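Local coordinates for protein starch synthase I (Hordeum vulgare, PDB 4HLN) that is a barley starch synthase of the GT-B glycosyltransferase kind, built from two Rossmann-like domains, the second belonging to the glycosyl transferases group 1 family, at residues A153-G158 / D206-V211; K185-P190 / P250-L255; H196-F201 / C243-E248; A426-E431 / A513-L518; V507-T512 / M535-V540. One frame throughout, in Å; residues are numbered along the deposited sequence.

How the interactions relate
Interactions 1, 2 and 3 all reach the mixed sheet of the N-terminal Rossmann-like domain, while interactions 4 and 5 lie in the C-terminal one, beyond the chain's centre from interactions 2 and 3. Interactions 2 and 3 share helix 235-252 and have centres about 6 Å apart, one where the helix ends against the partly exposed edge strand 181-190, the other in the buried middle; interaction 1, partly exposed, touches both through Val211. Interactions 4 and 5 share helix 505-514 and are buried. Interactions 1, 3 and 4 are apolar packing on alanine or glycine, interaction 2 on larger aliphatic chains, whereas interaction 5 adds a hydroxyl-to-carbonyl hydrogen bond to its methyl-tyrosine contact.

Interaction 1. Residues A153-G158 / D206-V211; sequences ALAARG and DNVDWV
Ala155 of helix 150-156 packs its methyl group against the backbone and side chains of the loop and strand at 206-211, and it carries the helical side of this small contact. The apolar part is a methyl-to-methyl meeting: Ala155 CB lies 3.6 Å from Val208 CG2, the branch that stands anti to the carbonyl carbon of Val208 and beside its backbone N. The other branch, CG1, is placed anti to the backbone N (chi1 162°) and lies over one face of the Trp210 ring, offset toward the rim, so the two methyls of one valine serve different neighbours. A second apolar touch comes from Asn207, whose CB is 4.0 Å from Ala155 CB, on the more exposed side.

The remaining contacts are between the same methyl and main-chain oxygens. Asn207 O approaches Ala155 CB to 3.3 Å, and Asp206 O is 4.0 Å from the same carbon. These are van der Waals contacts with the turn that leads into the strand. The amide of Asn207 looks elsewhere, its ND2 bonding to Tyr204 OH.

Ala155 also touches Val161, and Val208 touches Val163, both on strand 160-166, which lies beside strand 208-214 in the mixed sheet of the N-terminal Rossmann-like domain. Leu154 and, just past the helix end, Arg157 face helix 611-627, where Arg157 forms salt bridges with Asp612 and Glu619.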
# COMPACT_ATOMS: atom_id res chain seq x y z
N ALA A 153 4.77 -2.32 14.19
CA ALA A 153 4.40 -1.03 14.79
C ALA A 153 3.29 -1.22 15.80
O ALA A 153 3.33 -0.66 16.89
CB ALA A 153 3.96 -0.05 13.71
N LEU A 154 2.28 -1.98 15.39
CA LEU A 154 1.21 -2.37 16.28
C LEU A 154 1.75 -3.12 17.49
O LEU A 154 1.36 -2.83 18.61
CB LEU A 154 0.22 -3.24 15.53
CG LEU A 154 -0.70 -2.48 14.58
CD1 LEU A 154 -1.51 -3.46 13.76
CD2 LEU A 154 -1.63 -1.52 15.31
N ALA A 155 2.65 -4.07 17.27
CA ALA A 155 3.22 -4.83 18.38
C ALA A 155 3.87 -3.89 19.37
O ALA A 155 3.84 -4.11 20.57
CB ALA A 155 4.22 -5.86 17.88
N ALA A 156 4.46 -2.82 18.85
CA ALA A 156 5.23 -1.88 19.66
C ALA A 156 4.31 -1.02 20.51
O ALA A 156 4.75 -0.41 21.49
CB ALA A 156 6.07 -1.00 18.75
N ARG A 157 3.05 -0.96 20.12
CA ARG A 157 2.06 -0.20 20.87
C ARG A 157 1.32 -1.09 21.88
O ARG A 157 0.31 -0.68 22.43
CB ARG A 157 1.03 0.44 19.93
CG ARG A 157 1.60 1.38 18.89
CD ARG A 157 0.47 2.13 18.18
NE ARG A 157 0.58 3.57 18.43
CZ ARG A 157 -0.43 4.33 18.83
NH1 ARG A 157 -1.62 3.80 19.01
NH2 ARG A 157 -0.24 5.64 19.04
N GLY A 158 1.82 -2.31 22.08
CA GLY A 158 1.29 -3.20 23.11
C GLY A 158 0.24 -4.21 22.67
O GLY A 158 -0.32 -4.93 23.50
N ASP A 206 10.88 -9.07 17.17
CA ASP A 206 10.28 -7.74 17.16
C ASP A 206 8.88 -7.67 17.80
O ASP A 206 8.04 -6.86 17.40
CB ASP A 206 10.25 -7.17 15.74
CG ASP A 206 11.65 -6.92 15.20
OD1 ASP A 206 12.45 -6.30 15.93
OD2 ASP A 206 11.95 -7.34 14.06
N ASN A 207 8.68 -8.52 18.82
CA ASN A 207 7.42 -8.61 19.56
C ASN A 207 6.27 -9.09 18.71
O ASN A 207 5.09 -8.84 19.01
CB ASN A 207 7.08 -7.29 20.23
CG ASN A 207 8.15 -6.85 21.18
OD1 ASN A 207 8.85 -5.87 20.94
ND2 ASN A 207 8.33 -7.62 22.26
N VAL A 208 6.64 -9.77 17.64
CA VAL A 208 5.67 -10.32 16.73
C VAL A 208 5.84 -11.82 16.64
O VAL A 208 6.96 -12.33 16.54
CB VAL A 208 5.75 -9.67 15.33
CG1 VAL A 208 5.04 -10.54 14.28
CG2 VAL A 208 5.17 -8.26 15.39
N ASP A 209 4.71 -12.50 16.71
CA ASP A 209 4.62 -13.92 16.50
C ASP A 209 4.52 -14.23 15.02
O ASP A 209 3.46 -14.08 14.40
CB ASP A 209 3.39 -14.45 17.21
CG ASP A 209 3.62 -14.60 18.68
OD1 ASP A 209 4.65 -15.23 19.01
OD2 ASP A 209 2.83 -14.06 19.49
N TRP A 210 5.65 -14.64 14.45
CA TRP A 210 5.72 -15.02 13.06
C TRP A 210 5.43 -16.48 12.98
O TRP A 210 6.22 -17.31 13.44
CB TRP A 210 7.13 -14.77 12.55
CG TRP A 210 7.51 -13.36 12.73
CD1 TRP A 210 8.23 -12.83 13.76
CD2 TRP A 210 7.15 -12.27 11.88
NE1 TRP A 210 8.35 -11.47 13.59
CE2 TRP A 210 7.69 -11.10 12.45
CE3 TRP A 210 6.41 -12.18 10.69
CZ2 TRP A 210 7.53 -9.84 11.87
CZ3 TRP A 210 6.24 -10.93 10.11
CH2 TRP A 210 6.81 -9.78 10.70
N VAL A 211 4.27 -16.80 12.42
CA VAL A 211 3.82 -18.17 12.31
C VAL A 211 3.84 -18.62 10.85
O VAL A 211 3.27 -17.96 9.98
CB VAL A 211 2.39 -18.33 12.83
CG1 VAL A 211 1.85 -19.73 12.55
CG2 VAL A 211 2.34 -18.00 14.31

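Interaction 2. Residues K185-P190 / P250-L255; sequences KHIKIP and PLILEL
The backbones of 185-190 and 250-255 come nearest at Lys185 and Leu253, whose CA atoms are 7.3 Å apart, just where the chain gives up helical geometry after Ile252. At that distance the contact is made by side chains, in two pairs.

In the first, Lys185 and Leu253 run alongside each other in opposite directions. One leucine methyl does the touching: Leu253 CD2 is 3.7 Å from both CB and CG of Lys185. The lysine chain turns sharply at its second torsion (chi2 -75°) and then extends, which carries its outer carbons past the end of the helix. There Lys185 CE lies 4.0 Å from Ile252 O, a van der Waals approach to the carbonyl. The aliphatic part of an exposed lysine thus lies over a buried leucine.

The second pair is isoleucine against isoleucine. Both place CG1 between the backbone N and the carbonyl carbon (chi1 65° in Ile187, 67° in Ile252), and the two side chains are inclined to each other where they meet. Contact is between unlike branches, with Ile252 CD1 3.7 Å from Ile187 CG2.

Past Leu253 the chain makes an inverse gamma turn centred on Glu254, with a weak bond of 3.0 Å from Leu255 N to Leu253 O.

The end of helix 235-252 thus packs on strand 181-190, an edge strand of the mixed sheet of the N-terminal Rossmann-like domain, paired with strand 195-205. Ile187 also meets Glu248 one turn earlier in helix 235-252, while Leu253 also touches Phe200 and Leu255 packs on Arg160 and Met162 of strand 160-166.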
# COMPACT_ATOMS: atom_id res chain seq x y z
N LYS A 185 2.72 -28.65 16.34
CA LYS A 185 1.30 -28.65 16.01
C LYS A 185 1.04 -28.85 14.52
O LYS A 185 1.69 -28.24 13.67
CB LYS A 185 0.67 -27.36 16.48
CG LYS A 185 0.67 -27.23 17.98
CD LYS A 185 -0.38 -28.14 18.60
CE LYS A 185 -0.24 -28.17 20.11
NZ LYS A 185 -1.45 -28.75 20.75
N HIS A 186 0.09 -29.71 14.21
CA HIS A 186 -0.33 -29.90 12.84
C HIS A 186 -1.86 -29.87 12.76
O HIS A 186 -2.54 -30.11 13.76
CB HIS A 186 0.15 -31.25 12.34
CG HIS A 186 -0.67 -32.40 12.82
ND1 HIS A 186 -0.39 -33.08 14.00
CD2 HIS A 186 -1.77 -33.00 12.30
CE1 HIS A 186 -1.28 -34.04 14.17
NE2 HIS A 186 -2.13 -34.01 13.15
N ILE A 187 -2.41 -29.56 11.59
CA ILE A 187 -3.84 -29.80 11.39
C ILE A 187 -4.08 -30.53 10.10
O ILE A 187 -3.22 -30.54 9.20
CB ILE A 187 -4.67 -28.52 11.40
CG1 ILE A 187 -4.30 -27.64 10.21
CG2 ILE A 187 -4.49 -27.76 12.72
CD1 ILE A 187 -5.03 -26.31 10.19
N LYS A 188 -5.23 -31.19 10.04
CA LYS A 188 -5.67 -31.88 8.83
C LYS A 188 -6.87 -31.16 8.26
O LYS A 188 -7.93 -31.08 8.90
CB LYS A 188 -5.95 -33.37 9.07
CG LYS A 188 -4.69 -34.21 9.24
CD LYS A 188 -5.00 -35.70 9.30
CE LYS A 188 -3.81 -36.50 9.88
NZ LYS A 188 -3.71 -36.43 11.39
N ILE A 189 -6.68 -30.62 7.06
CA ILE A 189 -7.70 -29.82 6.36
C ILE A 189 -8.44 -30.64 5.32
O ILE A 189 -7.84 -31.12 4.35
CB ILE A 189 -7.05 -28.63 5.66
CG1 ILE A 189 -6.18 -27.84 6.65
CG2 ILE A 189 -8.11 -27.79 5.00
CD1 ILE A 189 -5.16 -26.91 5.98
N PRO A 190 -9.75 -30.82 5.51
CA PRO A 190 -10.54 -31.54 4.50
C PRO A 190 -10.89 -30.59 3.34
O PRO A 190 -11.63 -29.61 3.51
CB PRO A 190 -11.79 -31.96 5.28
CG PRO A 190 -11.97 -30.81 6.24
CD PRO A 190 -10.58 -30.33 6.62
N PRO A 250 -4.92 -19.30 16.03
CA PRO A 250 -5.31 -18.59 17.26
C PRO A 250 -6.01 -19.50 18.28
O PRO A 250 -6.10 -19.17 19.46
CB PRO A 250 -6.28 -17.51 16.76
CG PRO A 250 -5.99 -17.37 15.31
CD PRO A 250 -5.59 -18.75 14.84
N LEU A 251 -6.49 -20.64 17.81
CA LEU A 251 -7.17 -21.59 18.67
C LEU A 251 -6.25 -22.67 19.23
O LEU A 251 -6.58 -23.28 20.24
CB LEU A 251 -8.31 -22.25 17.93
CG LEU A 251 -9.36 -21.34 17.29
CD1 LEU A 251 -10.30 -22.13 16.36
CD2 LEU A 251 -10.13 -20.61 18.34
N ILE A 252 -5.12 -22.94 18.59
CA ILE A 252 -4.32 -24.09 19.01
C ILE A 252 -2.85 -23.87 19.34
O ILE A 252 -2.23 -24.74 19.95
CB ILE A 252 -4.38 -25.25 18.00
CG1 ILE A 252 -3.69 -24.86 16.69
CG2 ILE A 252 -5.82 -25.74 17.82
CD1 ILE A 252 -3.46 -26.05 15.81
N LEU A 253 -2.29 -22.73 18.94
CA LEU A 253 -0.89 -22.49 19.24
C LEU A 253 -0.70 -21.84 20.62
O LEU A 253 -1.12 -20.70 20.84
CB LEU A 253 -0.23 -21.66 18.14
CG LEU A 253 -0.16 -22.37 16.78
CD1 LEU A 253 0.62 -21.56 15.78
CD2 LEU A 253 0.46 -23.74 16.91
N GLU A 254 -0.07 -22.56 21.55
CA GLU A 254 0.21 -21.97 22.86
C GLU A 254 1.51 -21.16 22.90
O GLU A 254 2.48 -21.56 23.53
CB GLU A 254 0.20 -23.02 23.97
CG GLU A 254 -1.08 -23.82 24.04
CD GLU A 254 -1.38 -24.35 25.43
OE1 GLU A 254 -2.57 -24.58 25.73
OE2 GLU A 254 -0.42 -24.53 26.22
N LEU A 255 1.49 -20.02 22.23
CA LEU A 255 2.63 -19.12 22.17
C LEU A 255 2.85 -18.41 23.50
O LEU A 255 1.93 -17.77 24.05
CB LEU A 255 2.40 -18.10 21.06
CG LEU A 255 2.09 -18.87 19.77
CD1 LEU A 255 1.59 -17.95 18.66
CD2 LEU A 255 3.31 -19.69 19.31

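Interaction 3. Residues H196-F201 / C243-E248; sequences HEVTFF and CYAACE
Val198 and Phe200, alternate residues of strand 195-205 with CB pointing at helix 235-252, are turned by their first torsions so that both close on Ala245. In Val198 (chi1 -57°) it is CG2 that stands between the backbone N and the carbonyl carbon and goes forward to the helix. In Phe200 the ring carbon CG is anti to the carbonyl carbon (chi1 -62°), and a second torsion of -99° brings the CE1 and CZ corner of the ring to the helix.

The methyl of Ala245 faces both strand side chains. Its CB is 4.1 Å from Val198 CG2 and equally 4.1 Å from Phe200 CZ, so a single carbon receives a branched side chain and an aromatic rim. With only a methyl on the helix side, the CA atoms of Val198 and Ala245 are 7.4 Å apart.

The ring also meets the main chain. Ala245 O lies at the edge of Phe200, close to the ring plane, and is 3.8 Å from Phe200 CE1. A carbonyl oxygen facing the C-H rim of a benzene ring is probably mildly favourable, since that rim carries a small positive charge. The same oxygen takes a weak bond of 3.0 Å from Glu248 N within the helix.

This is helix-on-sheet packing of a Rossmann-like domain. Ala245 and Val198 also touch Val213 of strand 208-214, and helix 276-284 packs on other side chains of the helix through Tyr244 and Cys247.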
# COMPACT_ATOMS: atom_id res chain seq x y z
N HIS A 196 -5.68 -32.79 3.75
CA HIS A 196 -4.28 -32.39 3.64
C HIS A 196 -3.74 -31.85 4.96
O HIS A 196 -4.43 -31.16 5.71
CB HIS A 196 -4.11 -31.37 2.51
CG HIS A 196 -4.80 -31.78 1.24
ND1 HIS A 196 -4.12 -32.32 0.17
CD2 HIS A 196 -6.10 -31.76 0.89
CE1 HIS A 196 -4.98 -32.60 -0.79
NE2 HIS A 196 -6.19 -32.27 -0.38
N GLU A 197 -2.49 -32.17 5.24
CA GLU A 197 -1.94 -31.74 6.51
C GLU A 197 -0.97 -30.61 6.33
O GLU A 197 -0.13 -30.64 5.42
CB GLU A 197 -1.23 -32.89 7.19
CG GLU A 197 -0.57 -32.49 8.49
CD GLU A 197 0.12 -33.65 9.16
OE1 GLU A 197 -0.51 -34.73 9.25
OE2 GLU A 197 1.28 -33.47 9.59
N VAL A 198 -1.08 -29.61 7.20
CA VAL A 198 -0.09 -28.56 7.32
C VAL A 198 0.49 -28.60 8.74
O VAL A 198 -0.14 -29.15 9.66
CB VAL A 198 -0.69 -27.16 7.02
CG1 VAL A 198 -1.31 -27.14 5.63
CG2 VAL A 198 -1.75 -26.82 8.05
N THR A 199 1.68 -28.04 8.92
CA THR A 199 2.27 -27.94 10.25
C THR A 199 2.66 -26.49 10.50
O THR A 199 2.69 -25.68 9.58
CB THR A 199 3.48 -28.87 10.43
OG1 THR A 199 4.49 -28.52 9.49
CG2 THR A 199 3.07 -30.33 10.22
N PHE A 200 2.94 -26.15 11.75
CA PHE A 200 3.21 -24.77 12.09
C PHE A 200 4.60 -24.61 12.64
O PHE A 200 5.01 -25.34 13.55
CB PHE A 200 2.21 -24.26 13.12
CG PHE A 200 0.79 -24.26 12.65
CD1 PHE A 200 0.20 -23.09 12.18
CD2 PHE A 200 0.03 -25.42 12.69
CE1 PHE A 200 -1.12 -23.08 11.75
CE2 PHE A 200 -1.30 -25.42 12.26
CZ PHE A 200 -1.87 -24.25 11.79
N PHE A 201 5.32 -23.64 12.08
CA PHE A 201 6.62 -23.23 12.59
C PHE A 201 6.46 -21.84 13.13
O PHE A 201 5.54 -21.13 12.74
CB PHE A 201 7.67 -23.30 11.47
CG PHE A 201 8.00 -24.70 11.07
CD1 PHE A 201 7.05 -25.50 10.43
CD2 PHE A 201 9.24 -25.25 11.36
CE1 PHE A 201 7.34 -26.81 10.07
CE2 PHE A 201 9.54 -26.57 11.01
CZ PHE A 201 8.59 -27.35 10.37
N CYS A 243 -5.49 -20.39 4.35
CA CYS A 243 -6.63 -19.77 4.99
C CYS A 243 -7.21 -20.63 6.11
O CYS A 243 -7.48 -20.13 7.19
CB CYS A 243 -7.69 -19.39 3.96
SG CYS A 243 -7.27 -17.90 2.99
N TYR A 244 -7.40 -21.92 5.85
CA TYR A 244 -7.82 -22.84 6.90
C TYR A 244 -6.86 -22.82 8.10
O TYR A 244 -7.28 -22.77 9.26
CB TYR A 244 -7.95 -24.27 6.36
CG TYR A 244 -9.27 -24.55 5.68
CD1 TYR A 244 -10.40 -24.88 6.44
CD2 TYR A 244 -9.40 -24.51 4.29
CE1 TYR A 244 -11.61 -25.15 5.84
CE2 TYR A 244 -10.61 -24.77 3.67
CZ TYR A 244 -11.72 -25.09 4.46
OH TYR A 244 -12.93 -25.35 3.88
N ALA A 245 -5.57 -22.86 7.80
CA ALA A 245 -4.53 -22.87 8.81
C ALA A 245 -4.64 -21.63 9.68
O ALA A 245 -4.54 -21.70 10.89
CB ALA A 245 -3.16 -22.94 8.14
N ALA A 246 -4.84 -20.49 9.04
CA ALA A 246 -4.82 -19.24 9.78
C ALA A 246 -6.00 -19.15 10.76
O ALA A 246 -5.92 -18.47 11.78
CB ALA A 246 -4.79 -18.05 8.82
N CYS A 247 -7.08 -19.86 10.44
CA CYS A 247 -8.24 -19.91 11.33
C CYS A 247 -7.97 -20.78 12.56
O CYS A 247 -8.49 -20.53 13.64
CB CYS A 247 -9.47 -20.40 10.57
SG CYS A 247 -10.09 -19.16 9.41
N GLU A 248 -7.13 -21.79 12.40
CA GLU A 248 -6.76 -22.65 13.51
C GLU A 248 -5.70 -22.08 14.45
O GLU A 248 -5.72 -22.35 15.65
CB GLU A 248 -6.31 -24.01 12.98
CG GLU A 248 -7.48 -24.82 12.48
CD GLU A 248 -8.48 -25.09 13.60
OE1 GLU A 248 -8.06 -25.70 14.62
OE2 GLU A 248 -9.66 -24.70 13.47

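Interaction 4. Residues A426-E431 / A513-L518; sequences AELQRE and AGCDIL
Leu428 of helix 419-432 packs on Gly514 and Cys515, where helix 505-514 ends and the chain turns toward strand 517-520 of the parallel sheet in the C-terminal Rossmann-like domain of this GT-B protein. The leucine can be followed outward. Its CB already points at the other segment and stands 4.4 Å from Gly514 CA. The torsion about CA-CB sets CG anti to the backbone N (chi1 177°), and the second torsion (64°) then divides the two methyls. CD1 turns toward Ile511, in the preceding turn of helix 505-514. CD2 is the tip that makes the contact: it lies 3.6 Å from Gly514 CA and continues over the next peptide, 4.0 Å from Cys515 N. Because glycine carries no side chain, the methyl rests directly on main-chain atoms. Cys515 CB points away, yet its sulfur remains at the margin of the contact.

All three touching residues are buried, and Leu428 and Cys515 also meet Leu442 of strand 442-446. Polar links flank this apolar centre. Asp516 OD2 forms a salt bridge with Lys425 and accepts from Leu442 N, tying the turn to helix 419-432 and to the neighbouring strand. Between the helices, a salt bridge joins Glu431 OE2 to Arg510 NH1, and Leu428 CD2 also packs on Arg510 O. On the outer side of the helix, Arg430 NE forms a salt bridge with Glu427 OE2 at 3.0 Å, nearly along the C-O axis of the carboxylate and 18° out of the guanidinium plane.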
# COMPACT_ATOMS: atom_id res chain seq x y z
N ALA A 426 20.12 25.46 -3.96
CA ALA A 426 21.21 26.07 -4.68
C ALA A 426 22.28 25.02 -4.89
O ALA A 426 22.80 24.84 -5.99
CB ALA A 426 21.75 27.24 -3.91
N GLU A 427 22.57 24.29 -3.81
CA GLU A 427 23.59 23.25 -3.85
C GLU A 427 23.18 22.11 -4.77
O GLU A 427 24.02 21.41 -5.32
CB GLU A 427 23.87 22.73 -2.45
CG GLU A 427 24.77 23.65 -1.66
CD GLU A 427 26.06 23.96 -2.40
OE1 GLU A 427 26.96 23.09 -2.43
OE2 GLU A 427 26.18 25.08 -2.97
N LEU A 428 21.88 21.94 -4.94
CA LEU A 428 21.38 20.90 -5.81
C LEU A 428 21.50 21.36 -7.26
O LEU A 428 21.93 20.59 -8.12
CB LEU A 428 19.93 20.55 -5.45
CG LEU A 428 19.23 19.52 -6.35
CD1 LEU A 428 19.92 18.15 -6.27
CD2 LEU A 428 17.76 19.41 -5.98
N GLN A 429 21.10 22.60 -7.54
CA GLN A 429 21.26 23.13 -8.89
C GLN A 429 22.72 23.02 -9.30
O GLN A 429 23.04 22.64 -10.43
CB GLN A 429 20.78 24.58 -8.97
CG GLN A 429 19.27 24.69 -8.94
CD GLN A 429 18.79 26.08 -8.59
OE1 GLN A 429 19.43 26.80 -7.81
NE2 GLN A 429 17.65 26.47 -9.15
N ARG A 430 23.61 23.31 -8.36
CA ARG A 430 25.03 23.24 -8.66
C ARG A 430 25.47 21.81 -9.00
O ARG A 430 26.12 21.58 -10.02
CB ARG A 430 25.86 23.83 -7.52
CG ARG A 430 25.69 25.36 -7.39
CD ARG A 430 26.76 25.97 -6.49
NE ARG A 430 26.16 26.77 -5.42
CZ ARG A 430 26.03 28.09 -5.44
NH1 ARG A 430 26.45 28.78 -6.48
NH2 ARG A 430 25.47 28.73 -4.43
N GLU A 431 25.09 20.86 -8.16
CA GLU A 431 25.40 19.46 -8.42
C GLU A 431 24.88 18.96 -9.78
O GLU A 431 25.49 18.10 -10.41
CB GLU A 431 24.81 18.62 -7.30
CG GLU A 431 25.34 17.21 -7.19
CD GLU A 431 24.69 16.45 -6.03
OE1 GLU A 431 23.96 17.09 -5.22
OE2 GLU A 431 24.90 15.22 -5.93
N ALA A 513 14.95 17.26 -0.83
CA ALA A 513 15.15 18.50 -0.09
C ALA A 513 15.28 19.71 -1.01
O ALA A 513 14.77 20.78 -0.68
CB ALA A 513 16.36 18.40 0.85
N GLY A 514 15.95 19.55 -2.15
CA GLY A 514 16.25 20.67 -3.02
C GLY A 514 15.08 21.22 -3.82
O GLY A 514 14.94 22.44 -3.96
N CYS A 515 14.25 20.31 -4.33
CA CYS A 515 13.09 20.68 -5.16
C CYS A 515 11.99 21.40 -4.41
O CYS A 515 11.82 21.22 -3.20
CB CYS A 515 12.47 19.43 -5.79
SG CYS A 515 13.53 18.61 -6.98
N ASP A 516 11.22 22.18 -5.15
CA ASP A 516 10.10 22.91 -4.59
C ASP A 516 8.85 22.05 -4.69
O ASP A 516 8.01 22.05 -3.79
CB ASP A 516 9.90 24.23 -5.34
CG ASP A 516 11.14 25.11 -5.29
OD1 ASP A 516 11.62 25.41 -4.17
OD2 ASP A 516 11.66 25.48 -6.37
N ILE A 517 8.77 21.30 -5.79
CA ILE A 517 7.65 20.42 -6.07
C ILE A 517 8.16 19.03 -6.41
O ILE A 517 9.19 18.88 -7.06
CB ILE A 517 6.87 20.92 -7.29
CG1 ILE A 517 6.33 22.32 -7.02
CG2 ILE A 517 5.74 19.94 -7.68
CD1 ILE A 517 5.74 22.95 -8.24
N LEU A 518 7.43 18.02 -5.96
CA LEU A 518 7.75 16.65 -6.32
C LEU A 518 6.55 16.08 -7.02
O LEU A 518 5.41 16.29 -6.59
CB LEU A 518 8.08 15.83 -5.09
CG LEU A 518 8.96 14.61 -5.36
CD1 LEU A 518 10.40 15.04 -5.55
CD2 LEU A 518 8.85 13.64 -4.20

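Interaction 5. Residues V507-T512 / M535-V540; sequences VSHRIT and MQYGTV
A Schellman motif ends helix 529-536, and the residues around it, Tyr537 and Thr539, meet helix 505-514 through His509 and Thr512. The motif is closed by Gly538 N to Met535 O (3.1 Å) and by Thr539 N to Ala534 O, with Gly538 at positive phi as the C-prime residue.

Thr512 presents two different groups. Its methyl CG2, anti to the backbone N, lies 3.9 Å from both CB and CG of Tyr537, the two side chains crossing at about a right angle. Its hydroxyl, chi1 -57°, turns back along the helix to Ser508 O at 2.7 Å. That carbonyl also receives Thr512 N at 3.0 Å, the two donors coming from opposite faces of its plane.

The polar link across the contact runs from Thr539 OG1 to Thr512 O. Modelled at 2.5 Å, it is a hydrogen bond whose shortness is doubtful at this resolution. Thr539 OG1 also bonds Cys515 O and Lys421 NZ. At the far end of the tyrosine, Tyr537 OH is 3.9 Å from His509 ND1, and both bond Asp406 OD2.

The chemistry implies that helix 505-514 and the end of helix 529-536 are joined through shared polar atoms. The single hydroxyl proton of Thr539 is probably shared between Thr512 O and Cys515 O, while Lys421 NZ can donate to its oxygen. One carboxylate oxygen links histidine to tyrosine, and Lys421, which also bonds Tyr537 O, probably places its positive charge among these oxygens.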
# COMPACT_ATOMS: atom_id res chain seq x y z
N VAL A 507 21.45 10.88 -3.44
CA VAL A 507 20.97 11.87 -4.40
C VAL A 507 19.46 12.06 -4.32
O VAL A 507 18.95 13.17 -4.53
CB VAL A 507 21.40 11.53 -5.84
CG1 VAL A 507 20.71 12.47 -6.82
CG2 VAL A 507 22.92 11.65 -5.98
N SER A 508 18.74 10.99 -4.01
CA SER A 508 17.30 11.11 -3.88
C SER A 508 16.93 11.96 -2.66
O SER A 508 15.94 12.71 -2.70
CB SER A 508 16.64 9.73 -3.83
OG SER A 508 17.07 9.00 -2.70
N HIS A 509 17.73 11.88 -1.60
CA HIS A 509 17.49 12.71 -0.41
C HIS A 509 17.68 14.18 -0.78
O HIS A 509 16.88 15.04 -0.42
CB HIS A 509 18.42 12.32 0.75
CG HIS A 509 17.95 11.13 1.54
ND1 HIS A 509 17.53 11.22 2.85
CD2 HIS A 509 17.85 9.82 1.21
CE1 HIS A 509 17.18 10.02 3.28
NE2 HIS A 509 17.37 9.15 2.31
N ARG A 510 18.76 14.47 -1.51
CA ARG A 510 19.06 15.85 -1.91
C ARG A 510 18.05 16.42 -2.90
O ARG A 510 17.76 17.62 -2.87
CB ARG A 510 20.45 15.93 -2.52
CG ARG A 510 21.54 16.12 -1.51
CD ARG A 510 22.89 15.99 -2.17
NE ARG A 510 23.64 14.93 -1.51
CZ ARG A 510 24.36 14.01 -2.14
NH1 ARG A 510 24.43 14.01 -3.47
NH2 ARG A 510 25.00 13.09 -1.43
N ILE A 511 17.53 15.56 -3.77
CA ILE A 511 16.48 16.01 -4.68
C ILE A 511 15.24 16.35 -3.87
O ILE A 511 14.64 17.40 -4.06
CB ILE A 511 16.14 14.96 -5.74
CG1 ILE A 511 17.18 15.01 -6.86
CG2 ILE A 511 14.76 15.21 -6.32
CD1 ILE A 511 17.21 13.77 -7.69
N THR A 512 14.89 15.46 -2.95
CA THR A 512 13.69 15.67 -2.14
C THR A 512 13.79 16.99 -1.41
O THR A 512 12.83 17.77 -1.38
CB THR A 512 13.50 14.53 -1.14
OG1 THR A 512 13.44 13.30 -1.87
CG2 THR A 512 12.22 14.71 -0.35
N MET A 535 6.31 15.87 1.77
CA MET A 535 5.66 16.63 2.84
C MET A 535 6.59 16.77 4.04
O MET A 535 6.74 17.86 4.59
CB MET A 535 4.35 15.96 3.23
CG MET A 535 3.16 16.33 2.31
SD MET A 535 1.68 15.31 2.54
CE MET A 535 1.04 15.93 4.09
N GLN A 536 7.24 15.68 4.41
CA GLN A 536 8.17 15.68 5.53
C GLN A 536 9.27 16.70 5.30
O GLN A 536 9.87 17.20 6.26
CB GLN A 536 8.77 14.28 5.70
CG GLN A 536 9.85 14.15 6.76
CD GLN A 536 9.30 14.28 8.19
OE1 GLN A 536 8.11 14.58 8.40
NE2 GLN A 536 10.17 14.05 9.16
N TYR A 537 9.53 17.02 4.04
CA TYR A 537 10.65 17.88 3.68
C TYR A 537 10.25 19.26 3.17
O TYR A 537 11.09 20.01 2.68
CB TYR A 537 11.49 17.19 2.61
CG TYR A 537 12.51 16.26 3.19
CD1 TYR A 537 12.11 15.16 3.92
CD2 TYR A 537 13.87 16.49 3.03
CE1 TYR A 537 13.03 14.30 4.47
CE2 TYR A 537 14.80 15.63 3.58
CZ TYR A 537 14.36 14.54 4.31
OH TYR A 537 15.25 13.66 4.88
N GLY A 538 8.97 19.60 3.28
CA GLY A 538 8.49 20.88 2.79
C GLY A 538 8.54 20.97 1.27
O GLY A 538 8.59 22.05 0.69
N THR A 539 8.54 19.81 0.63
CA THR A 539 8.45 19.78 -0.81
C THR A 539 7.02 19.44 -1.17
O THR A 539 6.49 18.41 -0.76
CB THR A 539 9.41 18.75 -1.40
OG1 THR A 539 10.74 19.06 -0.96
CG2 THR A 539 9.35 18.76 -2.93
N VAL A 540 6.38 20.34 -1.91
CA VAL A 540 4.97 20.22 -2.19
C VAL A 540 4.72 19.17 -3.26
O VAL A 540 5.27 19.24 -4.36
CB VAL A 540 4.34 21.56 -2.60
CG1 VAL A 540 2.91 21.35 -3.03
CG2 VAL A 540 4.39 22.53 -1.44